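Local atomic coordinates of endoglucanase E-5 (Thermobifida fusca, PDB entry 2CKS), a protein that hydrolyses internal beta-1,4-glucosidic linkages in cellulose, lichenin and cereal beta-D-glucans, the chain here being its family 5 catalytic domain. Residues 84-89 with 127-132; 95-100 with 226-231; 135-140 with 149-154; 157-160 with 165-168. All blocks are in the same frame, centred on the assembly; numbering follows the deposited sequence. Where two conformers were deposited one is given.

Overall arrangement
All four contacts belong to one barrel of eight parallel strands ringed by helices. Contact 2 is the innermost: its centre lies about 3 Å from that of the chain, and apolar groups meet there inside the barrel. The centres of the other three lie about 14 to 16 Å from the same point; contacts 3 and 4 are still buried, contact 1 only partly. Contacts 3 and 4 both use helix 145-162, and Ile136 of the first packs on Ile159 and Ile168 of the second. Contacts 1 and 4 share a bound sodium ion and pair apolar packing with a charged side chain. Contact 3 joins apolar packing to a tyrosine hydroxyl bond and involves the segment carrying Glu139.

Contact 1 (84-89 with 127-132). With NA (sodium ion), chain H.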
loop_
_atom_site.group_PDB
_atom_site.type_symbol
_atom_site.label_atom_id
_atom_site.label_comp_id
_atom_site.label_asym_id
_atom_site.label_seq_id
_atom_site.Cartn_x
_atom_site.Cartn_y
_atom_site.Cartn_z
ATOM N N GLN A 84 9.332 13.364 -6.661
ATOM C CA GLN A 84 8.671 13.675 -7.912
ATOM C C GLN A 84 7.339 12.949 -8.026
ATOM O O GLN A 84 6.348 13.545 -8.417
ATOM C CB GLN A 84 9.574 13.308 -9.081
ATOM C CG GLN A 84 9.057 13.725 -10.426
ATOM C CD GLN A 84 10.083 13.448 -11.491
ATOM O OE1 GLN A 84 10.514 12.306 -11.655
ATOM N NE2 GLN A 84 10.526 14.493 -12.181
ATOM N N LEU A 85 7.307 11.671 -7.650
ATOM C CA LEU A 85 6.081 10.893 -7.763
ATOM C C LEU A 85 5.032 11.343 -6.743
ATOM O O LEU A 85 3.850 11.335 -7.030
ATOM C CB LEU A 85 6.369 9.402 -7.621
ATOM C CG LEU A 85 7.097 8.753 -8.811
ATOM C CD1 LEU A 85 7.652 7.394 -8.387
ATOM C CD2 LEU A 85 6.181 8.618 -10.005
ATOM N N ILE A 86 5.460 11.744 -5.553
ATOM C CA ILE A 86 4.527 12.262 -4.554
ATOM C C ILE A 86 3.859 13.528 -5.075
ATOM O O ILE A 86 2.653 13.695 -4.940
ATOM C CB ILE A 86 5.243 12.533 -3.212
ATOM C CG1 ILE A 86 5.612 11.208 -2.540
ATOM C CG2 ILE A 86 4.354 13.348 -2.253
ATOM C CD1 ILE A 86 6.680 11.353 -1.488
ATOM N N ASP A 87 4.650 14.423 -5.657
ATOM C CA ASP A 87 4.115 15.650 -6.242
ATOM C C ASP A 87 3.194 15.358 -7.425
ATOM O O ASP A 87 2.152 15.977 -7.560
ATOM C CB ASP A 87 5.243 16.585 -6.686
ATOM C CG ASP A 87 6.002 17.179 -5.518
ATOM O OD1 ASP A 87 5.489 17.118 -4.378
ATOM O OD2 ASP A 87 7.127 17.724 -5.648
ATOM N N MET A 88 3.567 14.398 -8.267
ATOM C CA MET A 88 2.754 14.053 -9.427
ATOM C C MET A 88 1.403 13.501 -8.991
ATOM O O MET A 88 0.368 13.870 -9.533
ATOM C CB MET A 88 3.468 13.027 -10.308
ATOM C CG MET A 88 4.586 13.604 -11.113
ATOM S SD MET A 88 5.387 12.380 -12.147
ATOM C CE MET A 88 4.229 12.284 -13.535
ATOM N N ALA A 89 1.410 12.628 -7.996
ATOM C CA ALA A 89 0.165 12.054 -7.500
ATOM C C ALA A 89 -0.727 13.143 -6.929
ATOM O O ALA A 89 -1.926 13.168 -7.172
ATOM C CB ALA A 89 0.442 11.021 -6.473
ATOM N N ALA A 127 5.532 17.742 4.754
ATOM C CA ALA A 127 4.752 17.965 5.977
ATOM C C ALA A 127 3.472 18.778 5.761
ATOM O O ALA A 127 2.470 18.535 6.432
ATOM C CB ALA A 127 5.618 18.635 7.052
ATOM N N SER A 128 3.495 19.735 4.838
ATOM C CA SER A 128 2.326 20.584 4.592
ATOM C C SER A 128 1.210 19.870 3.821
ATOM O O SER A 128 0.059 20.313 3.843
ATOM C CB SER A 128 2.726 21.873 3.861
ATOM O OG SER A 128 3.131 21.611 2.531
ATOM N N LYS A 129 1.540 18.782 3.135
ATOM C CA LYS A 129 0.529 17.982 2.444
ATOM C C LYS A 129 -0.354 17.258 3.452
ATOM O O LYS A 129 0.096 16.947 4.552
ATOM C CB LYS A 129 1.188 16.953 1.521
ATOM C CG LYS A 129 1.912 17.557 0.319
ATOM C CD LYS A 129 2.377 16.472 -0.638
ATOM C CE LYS A 129 2.906 17.035 -1.946
ATOM N NZ LYS A 129 4.148 17.837 -1.769
ATOM N N THR A 130 -1.600 17.001 3.078
ATOM C CA THR A 130 -2.524 16.246 3.916
ATOM C C THR A 130 -2.944 14.916 3.284
ATOM O O THR A 130 -3.805 14.221 3.816
ATOM C CB THR A 130 -3.778 17.090 4.200
ATOM O OG1 THR A 130 -4.387 17.499 2.970
ATOM C CG2 THR A 130 -3.406 18.396 4.893
ATOM N N ASN A 131 -2.324 14.560 2.163
ATOM C CA ASN A 131 -2.732 13.401 1.376
ATOM C C ASN A 131 -1.702 12.285 1.325
ATOM O O ASN A 131 -1.855 11.344 0.552
ATOM C CB ASN A 131 -3.068 13.838 -0.063
ATOM C CG ASN A 131 -1.855 14.379 -0.807
ATOM O OD1 ASN A 131 -1.167 15.272 -0.318
ATOM N ND2 ASN A 131 -1.586 13.840 -1.997
ATOM N N VAL A 132 -0.671 12.387 2.152
ATOM C CA VAL A 132 0.426 11.427 2.163
ATOM C C VAL A 132 0.336 10.570 3.429
ATOM O O VAL A 132 0.202 11.097 4.538
ATOM C CB VAL A 132 1.779 12.154 2.113
ATOM C CG1 VAL A 132 2.924 11.163 2.059
ATOM C CG2 VAL A 132 1.840 13.096 0.901
HETATM NA NA NA H . 1.034 16.670 6.908
HETATM O O HOH W 1 -0.305 18.486 7.738
HETATM O O HOH W 2 0.314 15.135 7.439
HETATM O O HOH W 3 -1.031 14.892 7.013
HETATM O O HOH W 4 2.423 15.046 5.040
#
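Ile86 and Val132 bring the two backbones nearest, their CA atoms 7.9 Å apart, where helical turn 84-89 passes the loop 127-132 just as it enters a strand. Between them the branch methyls do the touching: Ile86 CG2 stands 4.0 Å from Val132 CG2. The same isoleucine methyl also lies against the end of the Lys129 methylene chain, 4.0 Å from CE, with the two side chains crossing obliquely. Ile86 and Val132 suit a place between helix and barrel, where apolar branches are shut away from solvent, and Ile86 also reaches Leu62 and Val98 of the barrel strands.

Outward from this apolar patch, Lys129 NZ forms a salt bridge with Asp87 OD1 at 3.0 Å. Asp87 leaves the helix on the far side, but its carboxylate returns to meet the amine, which arrives almost in line with the CG-OD1 bond. Lys129 is extended until its last torsion, where a bend (chi4 65°) turns NZ to the aspartate. NZ is also hydrogen-bonded to His126 ND1, its strongest polar partner. On the other side of the loop, Ala127 O and Lys129 O bind the sodium ion, a site completed by Asp163, Asp165 and waters; Ala127, Asp163 and Asp165 also bind a zinc ion.

This is helix-to-loop packing at the N-terminal ends of the strands of a (beta/alpha)8 barrel, the end away from the probable catalytic glutamates.

Contact 2 (95-100 with 226-231); sequences YVIVDW and PVFVTE
Ile97 and Phe228 reach toward each other from opposite directions inside the barrel. The contact rests on the last methyl of the isoleucine: CD1 lies 3.8 Å from Phe228 CE2 and 4.0 Å from CZ, against the far end of the ring. Its reach comes from the torsions. CG1 lies anti to the carbonyl carbon (chi1 -59°), and the next bond is fully extended (chi2 174°), which holds CD1 out toward the ring. Phe228 answers with CG anti to its backbone N (chi1 -161°), its ring projecting inward. The methyl approaches this ring obliquely. A long branched chain and a flat ring suit these places, since together they span the distance between facing strands without polar groups.

Thr230, on the same strand as Phe228, adds a looser contact, its CG2 4.3 Å from Ile97 CD1. Its two branches are divided by chemistry: the methyl turns to the isoleucine, while OG1 is held by His204 and Glu135. A threonine thus suits a position where the apolar floor gives way to a polar network. One residue further, Glu231 carries its carboxylate beyond the apolar layer, where OE2 is paired with Arg61, and OE1 is bonded to Tyr206 and binds a zinc ion together with Glu139. Asp99, on the strand opposite, lies nearby, with OD1 bonded to His101 and Ser63.

Strands 95-101 and 227-233 are the third and seventh of eight, facing each other across the closed sheet. The contact is therefore typical of the hydrophobic interior of a (beta/alpha)8 barrel, beneath the site of Glu231, the probable nucleophile of this family 5 glycosidase.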
loop_
_atom_site.group_PDB
_atom_site.type_symbol
_atom_site.label_atom_id
_atom_site.label_comp_id
_atom_site.label_asym_id
_atom_site.label_seq_id
_atom_site.Cartn_x
_atom_site.Cartn_y
_atom_site.Cartn_z
ATOM N N TYR A 95 -4.477 10.462 -3.081
ATOM C CA TYR A 95 -3.734 10.117 -1.880
ATOM C C TYR A 95 -2.535 9.291 -2.288
ATOM O O TYR A 95 -2.541 8.637 -3.331
ATOM C CB TYR A 95 -4.616 9.367 -0.877
ATOM C CG TYR A 95 -5.659 10.296 -0.321
ATOM C CD1 TYR A 95 -6.910 10.416 -0.913
ATOM C CD2 TYR A 95 -5.374 11.101 0.765
ATOM C CE1 TYR A 95 -7.849 11.304 -0.421
ATOM C CE2 TYR A 95 -6.302 11.996 1.249
ATOM C CZ TYR A 95 -7.533 12.087 0.669
ATOM O OH TYR A 95 -8.472 12.982 1.132
ATOM N N VAL A 96 -1.488 9.353 -1.483
ATOM C CA VAL A 96 -0.258 8.645 -1.787
ATOM C C VAL A 96 0.198 7.877 -0.574
ATOM O O VAL A 96 0.253 8.441 0.519
ATOM C CB VAL A 96 0.865 9.605 -2.160
ATOM C CG1 VAL A 96 2.121 8.815 -2.539
ATOM C CG2 VAL A 96 0.442 10.469 -3.294
ATOM N N ILE A 97 0.518 6.600 -0.759
ATOM C CA ILE A 97 1.203 5.833 0.267
ATOM C C ILE A 97 2.659 5.714 -0.126
ATOM O O ILE A 97 2.969 5.229 -1.208
ATOM C CB ILE A 97 0.611 4.433 0.402
ATOM C CG1 ILE A 97 -0.867 4.528 0.751
ATOM C CG2 ILE A 97 1.402 3.629 1.440
ATOM C CD1 ILE A 97 -1.578 3.204 0.774
ATOM N N VAL A 98 3.550 6.156 0.755
ATOM C CA VAL A 98 4.980 6.010 0.546
ATOM C C VAL A 98 5.382 4.687 1.171
ATOM O O VAL A 98 5.356 4.542 2.396
ATOM C CB VAL A 98 5.744 7.165 1.181
ATOM C CG1 VAL A 98 7.257 6.990 1.005
ATOM C CG2 VAL A 98 5.259 8.492 0.588
ATOM N N ASP A 99 5.723 3.727 0.320
ATOM C CA ASP A 99 5.946 2.347 0.729
ATOM C C ASP A 99 7.438 2.007 0.759
ATOM O O ASP A 99 8.089 1.853 -0.267
ATOM C CB ASP A 99 5.171 1.403 -0.189
ATOM C CG ASP A 99 5.614 -0.036 -0.077
ATOM O OD1 ASP A 99 5.474 -0.759 -1.084
ATOM O OD2 ASP A 99 6.089 -0.538 0.965
ATOM N N TRP A 100 7.953 1.924 1.977
ATOM C CA TRP A 100 9.287 1.412 2.270
ATOM C C TRP A 100 9.240 -0.102 2.112
ATOM O O TRP A 100 8.877 -0.834 3.031
ATOM C CB TRP A 100 9.648 1.847 3.691
ATOM C CG TRP A 100 11.051 1.569 4.087
ATOM C CD1 TRP A 100 11.488 0.600 4.934
ATOM C CD2 TRP A 100 12.209 2.280 3.659
ATOM N NE1 TRP A 100 12.855 0.669 5.073
ATOM C CE2 TRP A 100 13.321 1.690 4.288
ATOM C CE3 TRP A 100 12.423 3.365 2.802
ATOM C CZ2 TRP A 100 14.617 2.146 4.080
ATOM C CZ3 TRP A 100 13.698 3.817 2.602
ATOM C CH2 TRP A 100 14.786 3.214 3.236
ATOM N N PRO A 226 -7.526 -0.196 13.001
ATOM C CA PRO A 226 -7.662 0.149 11.583
ATOM C C PRO A 226 -6.730 -0.675 10.722
ATOM O O PRO A 226 -5.564 -0.843 11.074
ATOM C CB PRO A 226 -7.279 1.636 11.539
ATOM C CG PRO A 226 -7.250 2.076 12.971
ATOM C CD PRO A 226 -6.827 0.869 13.743
ATOM N N VAL A 227 -7.265 -1.205 9.632
ATOM C CA VAL A 227 -6.508 -2.010 8.685
ATOM C C VAL A 227 -6.540 -1.324 7.319
ATOM O O VAL A 227 -7.570 -0.789 6.911
ATOM C CB VAL A 227 -7.098 -3.431 8.556
ATOM C CG1 VAL A 227 -6.402 -4.207 7.454
ATOM C CG2 VAL A 227 -6.995 -4.172 9.868
ATOM N N PHE A 228 -5.407 -1.323 6.628
ATOM C CA PHE A 228 -5.364 -0.941 5.226
ATOM C C PHE A 228 -4.738 -2.079 4.439
ATOM O O PHE A 228 -3.672 -2.579 4.792
ATOM C CB PHE A 228 -4.561 0.345 5.017
ATOM C CG PHE A 228 -4.857 1.012 3.701
ATOM C CD1 PHE A 228 -5.682 2.134 3.640
ATOM C CD2 PHE A 228 -4.340 0.504 2.520
ATOM C CE1 PHE A 228 -5.985 2.720 2.416
ATOM C CE2 PHE A 228 -4.646 1.099 1.290
ATOM C CZ PHE A 228 -5.463 2.206 1.252
ATOM N N VAL A 229 -5.399 -2.490 3.365
ATOM C CA VAL A 229 -4.868 -3.543 2.529
ATOM C C VAL A 229 -3.939 -2.900 1.490
ATOM O O VAL A 229 -4.360 -2.541 0.402
ATOM C CB VAL A 229 -5.999 -4.388 1.911
ATOM C CG1 VAL A 229 -5.456 -5.365 0.884
ATOM C CG2 VAL A 229 -6.731 -5.136 3.029
ATOM N N THR A 230 -2.668 -2.738 1.848
ATOM C CA THR A 230 -1.730 -2.018 0.981
ATOM C C THR A 230 -1.252 -2.841 -0.213
ATOM O O THR A 230 -0.653 -2.298 -1.131
ATOM C CB THR A 230 -0.515 -1.495 1.765
ATOM O OG1 THR A 230 0.079 -2.554 2.513
ATOM C CG2 THR A 230 -0.917 -0.476 2.810
ATOM N N GLU A 231 -1.532 -4.139 -0.213
ATOM C CA GLU A 231 -1.148 -4.979 -1.334
ATOM C C GLU A 231 -2.045 -6.199 -1.387
ATOM O O GLU A 231 -2.134 -6.941 -0.420
ATOM C CB GLU A 231 0.303 -5.405 -1.170
ATOM C CG GLU A 231 0.931 -5.956 -2.423
ATOM C CD GLU A 231 2.364 -6.369 -2.185
ATOM O OE1 GLU A 231 2.661 -7.574 -2.328
ATOM O OE2 GLU A 231 3.182 -5.486 -1.851
#

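Contact 3 (135-140 with 149-154)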
loop_
_atom_site.group_PDB
_atom_site.type_symbol
_atom_site.label_atom_id
_atom_site.label_comp_id
_atom_site.label_asym_id
_atom_site.label_seq_id
_atom_site.Cartn_x
_atom_site.Cartn_y
_atom_site.Cartn_z
ATOM N N GLU A 135 4.058 4.178 4.859
ATOM C CA GLU A 135 4.059 2.739 5.107
ATOM C C GLU A 135 5.498 2.332 5.421
ATOM O O GLU A 135 6.332 2.251 4.531
ATOM C CB GLU A 135 3.519 1.985 3.891
ATOM C CG GLU A 135 3.484 0.468 4.064
ATOM C CD GLU A 135 2.791 -0.254 2.923
ATOM O OE1 GLU A 135 2.578 -1.479 3.051
ATOM O OE2 GLU A 135 2.445 0.397 1.909
ATOM N N ILE A 136 5.779 2.070 6.691
ATOM C CA ILE A 136 7.169 2.020 7.171
ATOM C C ILE A 136 7.887 0.665 7.037
ATOM O O ILE A 136 9.100 0.600 7.218
ATOM C CB ILE A 136 7.264 2.532 8.622
ATOM C CG1 ILE A 136 6.396 1.684 9.556
ATOM C CG2 ILE A 136 6.891 4.011 8.675
ATOM C CD1 ILE A 136 6.664 1.932 11.021
ATOM N N ALA A 137 7.154 -0.391 6.689
ATOM C CA ALA A 137 7.740 -1.720 6.503
ATOM C C ALA A 137 6.763 -2.649 5.785
ATOM O O ALA A 137 5.982 -3.352 6.421
ATOM C CB ALA A 137 8.135 -2.314 7.857
ATOM N N ASN A 138 6.820 -2.635 4.458
ATOM C CA ASN A 138 5.927 -3.420 3.590
ATOM C C ASN A 138 5.539 -4.813 4.114
ATOM O O ASN A 138 4.373 -5.042 4.471
ATOM C CB ASN A 138 6.577 -3.528 2.204
ATOM C CG ASN A 138 5.960 -4.595 1.329
ATOM O OD1 ASN A 138 4.749 -4.621 1.125
ATOM N ND2 ASN A 138 6.798 -5.509 0.823
ATOM N N GLU A 139 6.505 -5.733 4.148
ATOM C CA GLU A 139 6.241 -7.141 4.471
ATOM C C GLU A 139 7.284 -7.740 5.418
ATOM O O GLU A 139 8.157 -8.494 4.998
ATOM C CB GLU A 139 6.117 -7.977 3.187
ATOM C CG GLU A 139 4.767 -7.813 2.502
ATOM C CD GLU A 139 4.478 -8.857 1.436
ATOM O OE1 GLU A 139 5.402 -9.629 1.080
ATOM O OE2 GLU A 139 3.314 -8.907 0.944
ATOM N N PRO A 140 7.167 -7.434 6.710
ATOM C CA PRO A 140 8.015 -8.093 7.713
ATOM C C PRO A 140 7.829 -9.596 7.622
ATOM O O PRO A 140 6.714 -10.056 7.418
ATOM C CB PRO A 140 7.465 -7.576 9.055
ATOM C CG PRO A 140 6.763 -6.282 8.722
ATOM C CD PRO A 140 6.215 -6.498 7.337
ATOM N N LYS A 149 6.816 -4.219 16.426
ATOM C CA LYS A 149 6.344 -3.130 17.267
ATOM C C LYS A 149 7.507 -2.221 17.699
ATOM O O LYS A 149 7.405 -1.012 17.641
ATOM C CB LYS A 149 5.609 -3.705 18.495
ATOM C CG LYS A 149 5.194 -2.662 19.526
ATOM C CD LYS A 149 4.570 -3.299 20.757
ATOM C CE LYS A 149 4.930 -2.559 22.038
ATOM N NZ LYS A 149 4.117 -1.327 22.166
ATOM N N SER A 150 8.618 -2.804 18.133
ATOM C CA SER A 150 9.757 -1.997 18.567
ATOM C C SER A 150 10.394 -1.256 17.386
ATOM O O SER A 150 10.857 -0.136 17.547
ATOM C CB SER A 150 10.791 -2.837 19.328
ATOM O OG SER A 150 11.291 -3.902 18.542
ATOM N N TYR A 151 10.386 -1.866 16.199
ATOM C CA TYR A 151 10.860 -1.194 14.992
ATOM C C TYR A 151 9.983 0.023 14.720
ATOM O O TYR A 151 10.488 1.112 14.461
ATOM C CB TYR A 151 10.829 -2.140 13.780
ATOM C CG TYR A 151 10.940 -1.418 12.450
ATOM C CD1 TYR A 151 12.176 -1.006 11.950
ATOM C CD2 TYR A 151 9.809 -1.125 11.699
ATOM C CE1 TYR A 151 12.271 -0.336 10.731
ATOM C CE2 TYR A 151 9.898 -0.442 10.503
ATOM C CZ TYR A 151 11.120 -0.056 10.018
ATOM O OH TYR A 151 11.165 0.606 8.804
ATOM N N ALA A 152 8.668 -0.171 14.784
ATOM C CA ALA A 152 7.709 0.885 14.497
ATOM C C ALA A 152 7.922 2.045 15.459
ATOM O O ALA A 152 7.891 3.202 15.075
ATOM C CB ALA A 152 6.268 0.358 14.598
ATOM N N GLU A 153 8.206 1.718 16.712
ATOM C CA GLU A 153 8.374 2.730 17.748
ATOM C C GLU A 153 9.711 3.486 17.622
ATOM O O GLU A 153 9.874 4.557 18.207
ATOM C CB GLU A 153 8.156 2.085 19.124
ATOM C CG GLU A 153 6.687 1.705 19.299
ATOM C CD GLU A 153 6.361 0.871 20.519
ATOM O OE1 GLU A 153 5.148 0.643 20.740
ATOM O OE2 GLU A 153 7.279 0.454 21.259
ATOM N N GLU A 154 10.644 2.945 16.838
ATOM C CA GLU A 154 11.883 3.644 16.471
ATOM C C GLU A 154 11.689 4.608 15.286
ATOM O O GLU A 154 12.288 5.676 15.251
ATOM C CB GLU A 154 13.007 2.634 16.154
ATOM C CG GLU A 154 13.448 1.805 17.354
ATOM C CD GLU A 154 14.419 0.683 17.021
ATOM O OE1 GLU A 154 14.007 -0.360 16.485
ATOM O OE2 GLU A 154 15.604 0.841 17.302
#
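Ile136 CD1 forms the apolar centre, pressed onto the helix at Ala152, 3.8 Å from its CA and 3.9 Å from its CB. Alanine suits this place, its short side chain letting the methyl come close to the helix backbone. Ile136 reaches it with CG1 set between its own backbone N and carbonyl carbon (chi1 60°), the crowded position, and CD1 extended beyond. Beside it stands the Tyr151 ring, whose CE2 lies 4.0 Å from the same methyl and 3.7 Å from Ala137 CB, which approaches obliquely.

At the polar edge, Tyr151 OH donates to the carbonyl oxygen of Ile136 at 2.6 Å. That oxygen lies in the plane of the tyrosine ring, whereas the hydroxyl is tilted 28° from the carbonyl plane. The bond pins the chain just after its strand ends and satisfies a buried phenol. A phenylalanine in place of Tyr151 would keep the ring packing but would probably leave the Ile136 carbonyl without this donor and the turn less firmly held. Farther out, Lys149 NZ and Glu153 OE1 make a salt bridge along the helix at 2.6 Å.

The anchored segment continues into Asn138-Glu139-Pro140, the Asn-Glu-Pro signature that follows the fourth barrel strand in family 5 glycosidases, with Glu139 the probable proton donor.

Contact 4 (157-160 with 165-168). With NA (sodium ion), chain H.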
loop_
_atom_site.group_PDB
_atom_site.type_symbol
_atom_site.label_atom_id
_atom_site.label_comp_id
_atom_site.label_asym_id
_atom_site.label_seq_id
_atom_site.Cartn_x
_atom_site.Cartn_y
_atom_site.Cartn_z
ATOM N N PRO A 157 8.546 8.152 15.655
ATOM C CA PRO A 157 8.948 9.472 16.160
ATOM C C PRO A 157 9.764 10.306 15.178
ATOM O O PRO A 157 9.680 11.527 15.234
ATOM C CB PRO A 157 9.790 9.145 17.401
ATOM C CG PRO A 157 9.480 7.782 17.746
ATOM C CD PRO A 157 9.047 7.071 16.518
ATOM N N VAL A 158 10.538 9.670 14.304
ATOM C CA VAL A 158 11.291 10.394 13.286
ATOM C C VAL A 158 10.320 11.099 12.339
ATOM O O VAL A 158 10.494 12.263 12.011
ATOM C CB VAL A 158 12.223 9.451 12.493
ATOM C CG1 VAL A 158 12.872 10.185 11.333
ATOM C CG2 VAL A 158 13.270 8.850 13.421
ATOM N N ILE A 159 9.278 10.393 11.920
ATOM C CA ILE A 159 8.245 10.991 11.075
ATOM C C ILE A 159 7.430 12.050 11.817
ATOM O O ILE A 159 7.225 13.147 11.300
ATOM C CB ILE A 159 7.316 9.888 10.512
ATOM C CG1 ILE A 159 8.096 9.005 9.538
ATOM C CG2 ILE A 159 6.108 10.490 9.822
ATOM C CD1 ILE A 159 7.423 7.721 9.200
ATOM N N ARG A 160 6.991 11.721 13.031
ATOM C CA ARG A 160 6.048 12.552 13.773
ATOM C C ARG A 160 6.689 13.849 14.253
ATOM O O ARG A 160 6.006 14.851 14.454
ATOM C CB ARG A 160 5.457 11.768 14.949
ATOM C CG ARG A 160 4.508 10.635 14.525
ATOM C CD ARG A 160 3.143 11.149 14.173
ATOM N NE ARG A 160 2.304 10.240 13.391
ATOM C CZ ARG A 160 1.515 9.302 13.896
ATOM N NH1 ARG A 160 1.472 9.054 15.200
ATOM N NH2 ARG A 160 0.768 8.583 13.078
ATOM N N ASP A 165 0.811 15.077 11.976
ATOM C CA ASP A 165 -0.617 14.816 11.711
ATOM C C ASP A 165 -0.888 13.860 10.550
ATOM O O ASP A 165 -1.938 13.922 9.898
ATOM C CB ASP A 165 -1.345 16.132 11.452
ATOM C CG ASP A 165 -0.775 16.909 10.269
ATOM O OD1 ASP A 165 0.233 16.486 9.657
ATOM O OD2 ASP A 165 -1.274 17.985 9.887
ATOM N N SER A 166 0.076 12.984 10.282
ATOM C CA SER A 166 0.002 12.057 9.157
ATOM C C SER A 166 -0.258 10.640 9.645
ATOM O O SER A 166 0.082 10.277 10.779
ATOM C CB SER A 166 1.299 12.090 8.351
ATOM O OG SER A 166 2.405 11.718 9.154
ATOM N N VAL A 167 -0.872 9.843 8.780
ATOM C CA VAL A 167 -1.226 8.482 9.115
ATOM C C VAL A 167 -0.057 7.603 8.749
ATOM O O VAL A 167 0.545 7.772 7.691
ATOM C CB VAL A 167 -2.460 8.038 8.320
ATOM C CG1 VAL A 167 -2.780 6.579 8.593
ATOM C CG2 VAL A 167 -3.651 8.925 8.669
ATOM N N ILE A 168 0.271 6.685 9.643
ATOM C CA ILE A 168 1.340 5.727 9.421
ATOM C C ILE A 168 0.745 4.325 9.404
ATOM O O ILE A 168 -0.059 3.974 10.254
ATOM C CB ILE A 168 2.430 5.884 10.494
ATOM C CG1 ILE A 168 3.122 7.245 10.318
ATOM C CG2 ILE A 168 3.434 4.747 10.417
ATOM C CD1 ILE A 168 3.947 7.690 11.506
HETATM NA NA NA H . 1.034 16.670 6.908
HETATM O O HOH W 1 -0.305 18.486 7.738
HETATM O O HOH W 3 -1.031 14.892 7.013
HETATM O O HOH W 2 0.314 15.135 7.439
HETATM O O HOH W 4 2.423 15.046 5.040
#
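Arg160 and Ser166 make the polar link of this contact: NH2 of the arginine donates to the serine carbonyl oxygen at 2.9 Å. The bond is bent, with an N-H...O angle of 135°, and the oxygen sits 29° out of the guanidinium plane. Two further carbonyls help to hold the group, Ser197 O at NH1 and, weakly, Asn198 O at NH2. Arginine suits this place because its several N-H groups can tie together loop carbonyls on different segments. The side chain leaves its helix beside the loop, and a bend at chi2 (-79°) swings the guanidinium over to it. With an alanine in place of Arg160, the carbonyls of Ser166 and Ser197 would probably lose this donor and one side of Ile168 its cover.

Apolar contacts centre on Ile168 CD1. This methyl lies over one face of the guanidinium, 3.6 Å from Arg160 NE, and meets Ile159 tip to tip, 3.9 Å from its CG2.

Metal binding forms the third kind. In one of its two deposited conformers, Asp165 OD1 reaches the sodium ion at 2.9 Å, joining Asp163 and the carbonyls of Ala127 and Lys129, while OD2 pairs with Lys10.

Helix 145-162 thus returns to strand 168-170 through a turn of differing chemistry: isoleucines seal the inner side, a cation gathers backbone carbonyls, and a carboxylate ties the loop to a metal ion. An apolar inner side and a polar, metal-binding outer side fit a helix-to-strand junction at the N-terminal end of the barrel strands.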